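Pectate lyase (Erwinia chrysanthemi, PDB 1RU4) cleaves the polygalacturonate chains of pectate by beta-elimination, as a lyase built on a parallel beta-helix. Local coordinates at residues P81-A86 against Y116-V122; T13-V19 against G48-K54. All coordinates share one frame; numbering follows the deposited sequence.

How the contacts relate
Contact 2 (13-19 against 48-54) and contact 1 (81-86 against 116-122) are steps of one stack of parallel strands, their centres about 9 Å apart and on the same side of the chain's centre. In sequence contact 2 closes before contact 1 opens, and each pairing joins a strand to the next in the stack, in the order 16-19, 50-53, 82-86, 117-120. The two contacts meet directly where strand 50-53 lies beside strand 82-86: the backbone of P81 and A85 probably bonds to G48 and L53, and Y83 packs on L50. Together they build the first turns of the parallel beta-helix, contact 2 lying farther from the chain's centre, toward one end.

Contact 1: residues P81-A86 against Y116-V122; sequences PIYVAA and YWYFKGV
I82 lies over the indole of W117, and its side chain can be followed atom by atom across the ring. CB stands above one face of the six-membered ring, 4.1 Å from its centroid, in a CH-pi contact offset toward the rim. CG2, set anti to the backbone N by a chi1 of -62°, comes down on CZ3 of W117 at 3.4 Å, while CG1 is turned the other way and carries CD1 toward CZ2 and CH2. A branched aliphatic chain thus spreads over the flat indole, and both are buried. V84 reaches the same ring from another side: its CG2 meets CZ3 of W117 at the ring edge, 3.7 Å away, and its CB rests 3.8 Å from CD2 of F119. The indole NE1 is satisfied by the backbone O of K74, and F72 meets both W117 and F119 edge-to-face.

On the face carrying Y83, A85, Y118 and K120, the ring of Y83 comes obliquely against the root of Y118, with CD2 of Y83 3.6 Å from CB of Y118 and the ring planes inclined at 45°. Tyrosine suits this partly exposed face because its ring packs against a neighbour while its hydroxyl can still hydrogen-bond, as that of Y118 does to E142; extended K120 sends its amine to the carbonyl of S9.

Between the faces, I82 and V84 of one strand alternate with Y118 and K120 of the other in backbone bonding, the straightest bond being V84 N to Y118 O (2.9 Å, 168° at the hydrogen). The run ends with A86 N bonded to K120 O; G121 follows with positive phi, which favours glycine. Parallel strands from successive turns in register, as Y83 with Y118, are characteristic of a parallel beta-helix, right-handed in this family.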
loop_
_atom_site.group_PDB
_atom_site.type_symbol
_atom_site.label_atom_id
_atom_site.label_comp_id
_atom_site.label_asym_id
_atom_site.label_seq_id
_atom_site.Cartn_x
_atom_site.Cartn_y
_atom_site.Cartn_z
ATOM N N PRO A 81 -1.304 -12.893 18.020
ATOM C CA PRO A 81 -0.560 -12.963 16.758
ATOM C C PRO A 81 0.914 -13.249 17.015
ATOM O O PRO A 81 1.385 -13.124 18.147
ATOM C CB PRO A 81 -0.726 -11.551 16.183
ATOM C CG PRO A 81 -1.938 -10.999 16.892
ATOM C CD PRO A 81 -1.752 -11.516 18.282
ATOM N N ILE A 82 1.626 -13.680 15.977
ATOM C CA ILE A 82 3.076 -13.805 16.069
ATOM C C ILE A 82 3.625 -12.470 15.580
ATOM O O ILE A 82 3.425 -12.092 14.423
ATOM C CB ILE A 82 3.635 -14.943 15.189
ATOM C CG1 ILE A 82 3.076 -16.291 15.650
ATOM C CG2 ILE A 82 5.157 -14.957 15.271
ATOM C CD1 ILE A 82 3.487 -17.457 14.773
ATOM N N TYR A 83 4.264 -11.740 16.486
ATOM C CA TYR A 83 4.799 -10.416 16.183
ATOM C C TYR A 83 6.236 -10.446 15.672
ATOM O O TYR A 83 7.078 -11.168 16.200
ATOM C CB TYR A 83 4.751 -9.530 17.430
ATOM C CG TYR A 83 3.374 -9.267 17.997
ATOM C CD1 TYR A 83 2.896 -10.004 19.082
ATOM C CD2 TYR A 83 2.579 -8.234 17.501
ATOM C CE1 TYR A 83 1.660 -9.711 19.663
ATOM C CE2 TYR A 83 1.344 -7.934 18.073
ATOM C CZ TYR A 83 0.894 -8.674 19.154
ATOM O OH TYR A 83 -0.316 -8.363 19.736
ATOM N N VAL A 84 6.508 -9.643 14.645
ATOM C CA VAL A 84 7.858 -9.472 14.113
ATOM C C VAL A 84 8.027 -7.963 13.963
ATOM O O VAL A 84 7.331 -7.335 13.164
ATOM C CB VAL A 84 8.027 -10.156 12.729
ATOM C CG1 VAL A 84 9.438 -9.937 12.193
ATOM C CG2 VAL A 84 7.735 -11.647 12.832
ATOM N N ALA A 85 8.925 -7.374 14.749
ATOM C CA ALA A 85 9.060 -5.920 14.743
ATOM C C ALA A 85 10.451 -5.385 15.053
ATOM O O ALA A 85 11.198 -5.968 15.840
ATOM C CB ALA A 85 8.043 -5.302 15.701
ATOM N N ALA A 86 10.787 -4.263 14.420
ATOM C CA ALA A 86 12.034 -3.565 14.702
ATOM C C ALA A 86 11.863 -2.823 16.027
ATOM O O ALA A 86 10.835 -2.185 16.261
ATOM C CB ALA A 86 12.360 -2.589 13.580
ATOM N N TYR A 116 -2.436 -14.851 11.097
ATOM C CA TYR A 116 -2.205 -14.053 12.300
ATOM C C TYR A 116 -0.773 -13.607 12.579
ATOM O O TYR A 116 -0.303 -13.661 13.719
ATOM C CB TYR A 116 -2.802 -14.757 13.529
ATOM C CG TYR A 116 -4.313 -14.829 13.515
ATOM C CD1 TYR A 116 -4.973 -15.996 13.127
ATOM C CD2 TYR A 116 -5.085 -13.725 13.877
ATOM C CE1 TYR A 116 -6.366 -16.061 13.099
ATOM C CE2 TYR A 116 -6.479 -13.780 13.851
ATOM C CZ TYR A 116 -7.110 -14.950 13.461
ATOM O OH TYR A 116 -8.483 -15.008 13.427
ATOM N N TRP A 117 -0.077 -13.178 11.532
ATOM C CA TRP A 117 1.241 -12.573 11.692
ATOM C C TRP A 117 1.027 -11.074 11.867
ATOM O O TRP A 117 0.060 -10.518 11.345
ATOM C CB TRP A 117 2.115 -12.818 10.458
ATOM C CG TRP A 117 2.649 -14.207 10.372
ATOM C CD1 TRP A 117 2.042 -15.284 9.797
ATOM C CD2 TRP A 117 3.887 -14.684 10.913
ATOM N NE1 TRP A 117 2.819 -16.406 9.952
ATOM C CE2 TRP A 117 3.958 -16.067 10.634
ATOM C CE3 TRP A 117 4.942 -14.078 11.607
ATOM C CZ2 TRP A 117 5.044 -16.859 11.028
ATOM C CZ3 TRP A 117 6.027 -14.865 11.999
ATOM C CH2 TRP A 117 6.066 -16.242 11.707
ATOM N N TYR A 118 1.917 -10.426 12.612
ATOM C CA TYR A 118 1.832 -8.981 12.791
ATOM C C TYR A 118 3.223 -8.372 12.631
ATOM O O TYR A 118 4.057 -8.457 13.531
ATOM C CB TYR A 118 1.236 -8.632 14.165
ATOM C CG TYR A 118 0.651 -7.237 14.236
ATOM C CD1 TYR A 118 -0.719 -7.047 14.397
ATOM C CD2 TYR A 118 1.461 -6.109 14.091
ATOM C CE1 TYR A 118 -1.273 -5.767 14.404
ATOM C CE2 TYR A 118 0.920 -4.825 14.095
ATOM C CZ TYR A 118 -0.450 -4.664 14.248
ATOM O OH TYR A 118 -1.002 -3.402 14.213
ATOM N N PHE A 119 3.466 -7.784 11.461
ATOM C CA PHE A 119 4.750 -7.156 11.142
ATOM C C PHE A 119 4.699 -5.655 11.407
ATOM O O PHE A 119 3.715 -5.001 11.069
ATOM C CB PHE A 119 5.095 -7.370 9.663
ATOM C CG PHE A 119 5.302 -8.807 9.274
ATOM C CD1 PHE A 119 4.234 -9.584 8.841
ATOM C CD2 PHE A 119 6.576 -9.373 9.303
ATOM C CE1 PHE A 119 4.425 -10.906 8.440
ATOM C CE2 PHE A 119 6.779 -10.693 8.904
ATOM C CZ PHE A 119 5.702 -11.459 8.471
ATOM N N LYS A 120 5.768 -5.106 11.979
ATOM C CA LYS A 120 5.841 -3.667 12.228
ATOM C C LYS A 120 7.266 -3.137 12.090
ATOM O O LYS A 120 8.194 -3.662 12.703
ATOM C CB LYS A 120 5.276 -3.327 13.614
ATOM C CG LYS A 120 5.138 -1.832 13.875
ATOM C CD LYS A 120 4.427 -1.547 15.190
ATOM C CE LYS A 120 4.248 -0.050 15.392
ATOM N NZ LYS A 120 3.506 0.274 16.650
ATOM N N GLY A 121 7.436 -2.116 11.253
ATOM C CA GLY A 121 8.742 -1.498 11.074
ATOM C C GLY A 121 9.740 -2.311 10.270
ATOM O O GLY A 121 10.952 -2.126 10.404
ATOM N N VAL A 122 9.225 -3.184 9.409
ATOM C CA VAL A 122 10.049 -4.078 8.598
ATOM C C VAL A 122 9.941 -3.734 7.109
ATOM O O VAL A 122 8.884 -3.317 6.639
ATOM C CB VAL A 122 9.610 -5.547 8.822
ATOM C CG1 VAL A 122 10.390 -6.493 7.925
ATOM C CG2 VAL A 122 9.790 -5.928 10.290
#

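Contact 2: residues T13-V19 against G48-K54; sequences TKRIYYV and GELILLK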
loop_
_atom_site.group_PDB
_atom_site.type_symbol
_atom_site.label_atom_id
_atom_site.label_comp_id
_atom_site.label_asym_id
_atom_site.label_seq_id
_atom_site.Cartn_x
_atom_site.Cartn_y
_atom_site.Cartn_z
ATOM N N THR A 13 3.590 -8.185 24.766
ATOM C CA THR A 13 3.935 -9.591 24.578
ATOM C C THR A 13 4.418 -10.282 25.852
ATOM O O THR A 13 4.934 -9.640 26.768
ATOM C CB THR A 13 5.003 -9.752 23.470
ATOM O OG1 THR A 13 5.233 -11.143 23.219
ATOM C CG2 THR A 13 6.309 -9.090 23.882
ATOM N N LYS A 14 4.249 -11.602 25.891
ATOM C CA LYS A 14 4.646 -12.407 27.043
ATOM C C LYS A 14 6.077 -12.929 26.938
ATOM O O LYS A 14 6.634 -13.427 27.917
ATOM C CB LYS A 14 3.690 -13.592 27.214
ATOM C CG LYS A 14 3.713 -14.584 26.056
ATOM C CD LYS A 14 2.744 -15.735 26.287
ATOM C CE LYS A 14 2.746 -16.700 25.112
ATOM N NZ LYS A 14 1.761 -17.804 25.294
ATOM N N ARG A 15 6.670 -12.809 25.753
ATOM C CA ARG A 15 8.013 -13.325 25.515
ATOM C C ARG A 15 8.684 -12.617 24.343
ATOM O O ARG A 15 8.100 -12.484 23.267
ATOM C CB ARG A 15 7.943 -14.833 25.248
ATOM C CG ARG A 15 9.243 -15.481 24.789
ATOM C CD ARG A 15 10.285 -15.536 25.886
ATOM N NE ARG A 15 11.477 -16.253 25.442
ATOM C CZ ARG A 15 12.396 -16.766 26.254
ATOM N NH1 ARG A 15 12.269 -16.648 27.570
ATOM N NH2 ARG A 15 13.438 -17.411 25.747
ATOM N N ILE A 16 9.918 -12.175 24.562
ATOM C CA ILE A 16 10.693 -11.489 23.537
ATOM C C ILE A 16 11.905 -12.311 23.113
ATOM O O ILE A 16 12.666 -12.796 23.953
ATOM C CB ILE A 16 11.204 -10.116 24.038
ATOM C CG1 ILE A 16 10.032 -9.247 24.497
ATOM C CG2 ILE A 16 12.006 -9.414 22.941
ATOM C CD1 ILE A 16 10.449 -7.928 25.114
ATOM N N TYR A 17 12.063 -12.478 21.804
ATOM C CA TYR A 17 13.248 -13.120 21.242
ATOM C C TYR A 17 14.077 -12.021 20.591
ATOM O O TYR A 17 13.675 -11.450 19.573
ATOM C CB TYR A 17 12.860 -14.163 20.191
ATOM C CG TYR A 17 12.039 -15.306 20.732
ATOM C CD1 TYR A 17 10.648 -15.285 20.653
ATOM C CD2 TYR A 17 12.651 -16.402 21.339
ATOM C CE1 TYR A 17 9.884 -16.326 21.168
ATOM C CE2 TYR A 17 11.897 -17.449 21.861
ATOM C CZ TYR A 17 10.516 -17.404 21.774
ATOM O OH TYR A 17 9.767 -18.430 22.303
ATOM N N TYR A 18 15.215 -11.699 21.201
ATOM C CA TYR A 18 16.097 -10.661 20.681
ATOM C C TYR A 18 16.928 -11.166 19.507
ATOM O O TYR A 18 17.677 -12.142 19.627
ATOM C CB TYR A 18 17.010 -10.130 21.784
ATOM C CG TYR A 18 16.297 -9.327 22.850
ATOM C CD1 TYR A 18 15.606 -9.957 23.885
ATOM C CD2 TYR A 18 16.347 -7.934 22.843
ATOM C CE1 TYR A 18 14.986 -9.217 24.892
ATOM C CE2 TYR A 18 15.733 -7.185 23.842
ATOM C CZ TYR A 18 15.057 -7.830 24.861
ATOM O OH TYR A 18 14.463 -7.087 25.853
ATOM N N VAL A 19 16.793 -10.481 18.376
ATOM C CA VAL A 19 17.457 -10.855 17.136
ATOM C C VAL A 19 18.275 -9.688 16.583
ATOM O O VAL A 19 17.906 -8.526 16.748
ATOM C CB VAL A 19 16.404 -11.305 16.083
ATOM C CG1 VAL A 19 17.037 -11.487 14.705
ATOM C CG2 VAL A 19 15.748 -12.603 16.528
ATOM N N GLY A 48 1.423 -15.022 20.181
ATOM C CA GLY A 48 1.462 -14.010 21.223
ATOM C C GLY A 48 2.855 -13.531 21.592
ATOM O O GLY A 48 3.003 -12.598 22.382
ATOM N N GLU A 49 3.875 -14.178 21.035
ATOM C CA GLU A 49 5.260 -13.819 21.317
ATOM C C GLU A 49 5.830 -12.898 20.241
ATOM O O GLU A 49 5.221 -12.715 19.185
ATOM C CB GLU A 49 6.111 -15.080 21.487
ATOM C CG GLU A 49 5.606 -15.976 22.618
ATOM C CD GLU A 49 6.429 -17.233 22.828
ATOM O OE1 GLU A 49 6.324 -17.821 23.926
ATOM O OE2 GLU A 49 7.166 -17.646 21.908
ATOM N N LEU A 50 7.003 -12.333 20.513
ATOM C CA LEU A 50 7.589 -11.320 19.641
ATOM C C LEU A 50 9.040 -11.559 19.242
ATOM O O LEU A 50 9.911 -11.767 20.091
ATOM C CB LEU A 50 7.471 -9.945 20.315
ATOM C CG LEU A 50 8.326 -8.762 19.841
ATOM C CD1 LEU A 50 7.916 -8.301 18.450
ATOM C CD2 LEU A 50 8.188 -7.619 20.832
ATOM N N ILE A 51 9.290 -11.510 17.937
ATOM C CA ILE A 51 10.650 -11.538 17.416
ATOM C C ILE A 51 11.054 -10.067 17.294
ATOM O O ILE A 51 10.577 -9.348 16.408
ATOM C CB ILE A 51 10.720 -12.225 16.026
ATOM C CG1 ILE A 51 10.272 -13.686 16.138
ATOM C CG2 ILE A 51 12.140 -12.148 15.468
ATOM C CD1 ILE A 51 10.298 -14.439 14.825
ATOM N N LEU A 52 11.871 -9.609 18.236
ATOM C CA LEU A 52 12.295 -8.216 18.276
ATOM C C LEU A 52 13.618 -8.027 17.541
ATOM O O LEU A 52 14.659 -8.542 17.957
ATOM C CB LEU A 52 12.417 -7.740 19.723
ATOM C CG LEU A 52 12.614 -6.239 19.933
ATOM C CD1 LEU A 52 11.387 -5.482 19.449
ATOM C CD2 LEU A 52 12.869 -5.955 21.405
ATOM N N LEU A 53 13.556 -7.283 16.443
ATOM C CA LEU A 53 14.707 -7.059 15.581
ATOM C C LEU A 53 15.488 -5.796 15.924
ATOM O O LEU A 53 14.918 -4.712 16.033
ATOM C CB LEU A 53 14.239 -6.967 14.126
ATOM C CG LEU A 53 13.396 -8.130 13.595
ATOM C CD1 LEU A 53 12.717 -7.734 12.294
ATOM C CD2 LEU A 53 14.266 -9.360 13.394
ATOM N N LYS A 54 16.797 -5.938 16.089
ATOM C CA LYS A 54 17.657 -4.776 16.267
ATOM C C LYS A 54 17.603 -4.005 14.948
ATOM O O LYS A 54 17.680 -4.606 13.874
ATOM C CB LYS A 54 19.096 -5.218 16.543
ATOM C CG LYS A 54 20.080 -4.077 16.729
ATOM C CD LYS A 54 21.503 -4.598 16.813
ATOM C CE LYS A 54 22.510 -3.461 16.880
ATOM N NZ LYS A 54 23.907 -3.971 16.867
HETATM O O HOH W 1 1.415 -12.195 24.684
#
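OE2 of buried E49 receives the hydroxyl of Y17 at 2.7 Å and also the backbone N-H of N46, so two donors grip one carboxylate oxygen. The Y17 OH comes from above the carboxylate plane, 38° out of it, whereas OE2 lies at the edge of the phenol ring and in its plane. With its chain extended beyond CG, E49 carries the carboxylate to that hydroxyl, and CB of R15 packs 3.6 Å from OE1. The amine of K14, nearby without touching it, may favour the ionised form of E49.

Apolar side chains pair on both faces of the strands. Beta-branched I16 and V19 suit extended backbone. CG2 of I16 meets CB of L52 at 3.7 Å and also lies over one face of the Y18 ring. Beyond Y17, CG1 of V19 touches CD2 of L53, again at 3.7 Å. Backbone bonds hold these pairs in register, among them Y17 N to L50 O at 2.8 Å, nearly straight at 172°. Ahead of the strands, a water bridges G48 O and, weakly, K14 N.

Helix 38-44 packs on Y17, V19, I51 and L53, while strand 82-86 continues the parallel stack beyond strand 50-53.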